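Local structure of uncharacterized protein (Desulfovibrio desulfuricans subsp. desulfuricans str. G20, 2Q30) at residues N10-E13 against A14-F17. The protein is of unknown function but belongs to the RmlC-like cupins, proteins with a double-stranded beta-helix fold. Residues are numbered along the deposited sequence; the frame is centred on the assembly and turned at random. Where two conformers were deposited one is given.
Sequences NLLE and AVRF
V15 turns one methyl, CG1, back onto the bend formed by L11 and L12. CG1 lies 3.7 Å from L11 O and 4.2 Å from both L12 CA and L12 CD2, so one methyl group meets a carbonyl oxygen, the backbone and a leucine branch together. The torsion explains this: CG1 stands beside the backbone N and anti to the carbonyl carbon of its own residue, which places it against the L11-L12 part of the turn. The apolar part is thus a light touch of two methyl groups.

Polar bonds span the bend. N10 to E13 form a type I beta turn, closed by a 3.2 Å hydrogen bond from E13 N to N10 O. A second link spans the same four residues through side chains: N10 ND2 donates to E13 OE2 over 2.9 Å at 158°. The acceptor lies nearly in the N10 amide plane, whereas the donor approaches 37° out of the carboxylate plane. E13 reaches that far because CG is anti to its backbone N (chi1 -175°) and the chain stays extended at chi2. A water continues the connection past the turn, donating to N10 O (2.7 Å) and to A14 O (2.9 Å); N10 O therefore accepts from both E13 N and the water.

This turn leads from strand 7-10 into the surface loop before strand 23-29. N10 pairs antiparallel with a strand of the second subunit, so the sheet runs on across the interface of the two cupin barrels, while L11 and L12 pack on V83 and R80 of that subunit. Within its own chain, buried L11 rests on V27, L62 and L103, its carbonyl accepts a hydrogen bond from K101 NZ, and V15 lies against T39 of strand 34-40 and K101 of strand 100-107.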
loop_
_atom_site.group_PDB
_atom_site.type_symbol
_atom_site.label_atom_id
_atom_site.label_comp_id
_atom_site.label_asym_id
_atom_site.label_seq_id
_atom_site.Cartn_x
_atom_site.Cartn_y
_atom_site.Cartn_z
ATOM N N ASN A 10 5.819 2.336 10.727
ATOM C CA ASN A 10 5.776 3.726 10.321
ATOM C C ASN A 10 6.877 3.837 9.302
ATOM O O ASN A 10 7.991 4.181 9.629
ATOM C CB ASN A 10 5.954 4.639 11.521
ATOM C CG ASN A 10 4.783 4.570 12.458
ATOM O OD1 ASN A 10 3.699 4.126 12.082
ATOM N ND2 ASN A 10 4.990 5.003 13.677
ATOM N N LEU A 11 6.526 3.543 8.058
ATOM C CA LEU A 11 7.518 3.451 6.984
ATOM C C LEU A 11 8.184 4.746 6.583
ATOM O O LEU A 11 9.213 4.691 5.944
ATOM C CB LEU A 11 6.923 2.782 5.759
ATOM C CG LEU A 11 6.376 1.360 5.924
ATOM C CD1 LEU A 11 5.728 0.924 4.624
ATOM C CD2 LEU A 11 7.496 0.391 6.313
ATOM N N LEU A 12 7.605 5.897 6.922
ATOM C CA LEU A 12 8.249 7.204 6.642
ATOM C C LEU A 12 8.893 7.895 7.852
ATOM O O LEU A 12 9.398 9.032 7.748
ATOM C CB LEU A 12 7.248 8.136 5.964
ATOM C CG LEU A 12 6.736 7.616 4.621
ATOM C CD1 LEU A 12 5.687 8.588 4.106
ATOM C CD2 LEU A 12 7.878 7.457 3.592
ATOM N N GLU A 13 8.883 7.213 8.994
ATOM C CA GLU A 13 9.416 7.742 10.224
ATOM C C GLU A 13 10.931 7.876 10.152
ATOM O O GLU A 13 11.488 8.824 10.699
ATOM C CB GLU A 13 8.950 6.866 11.387
ATOM C CG GLU A 13 9.314 7.343 12.767
ATOM C CD GLU A 13 8.643 6.475 13.829
ATOM O OE1 GLU A 13 9.331 5.621 14.412
ATOM O OE2 GLU A 13 7.420 6.613 14.026
ATOM N N ALA A 14 11.592 6.935 9.491
ATOM C CA ALA A 14 13.050 6.975 9.290
ATOM C C ALA A 14 13.348 6.102 8.083
ATOM O O ALA A 14 13.182 4.879 8.163
ATOM C CB ALA A 14 13.793 6.462 10.542
ATOM N N VAL A 15 13.755 6.711 6.976
ATOM C CA VAL A 15 14.031 5.974 5.748
ATOM C C VAL A 15 15.534 5.705 5.648
ATOM O O VAL A 15 16.339 6.433 6.238
ATOM C CB VAL A 15 13.423 6.662 4.492
ATOM C CG1 VAL A 15 11.919 6.892 4.720
ATOM C CG2 VAL A 15 14.121 7.985 4.154
ATOM N N ARG A 16 15.886 4.649 4.924
ATOM C CA ARG A 16 17.284 4.260 4.721
ATOM C C ARG A 16 17.644 4.402 3.241
ATOM O O ARG A 16 16.963 3.839 2.365
ATOM C CB ARG A 16 17.532 2.831 5.203
ATOM C CG ARG A 16 19.005 2.406 5.139
ATOM N N PHE A 17 18.693 5.178 2.962
ATOM C CA PHE A 17 19.191 5.350 1.600
ATOM C C PHE A 17 20.518 4.641 1.453
ATOM O O PHE A 17 21.189 4.343 2.433
ATOM C CB PHE A 17 19.395 6.821 1.254
ATOM C CG PHE A 17 18.135 7.618 1.216
ATOM C CD1 PHE A 17 17.192 7.403 0.204
ATOM C CD2 PHE A 17 17.908 8.635 2.144
ATOM C CE1 PHE A 17 16.018 8.161 0.153
ATOM C CE2 PHE A 17 16.747 9.397 2.085
ATOM C CZ PHE A 17 15.800 9.157 1.097
HETATM O O HOH W 1 10.731 4.058 9.448
#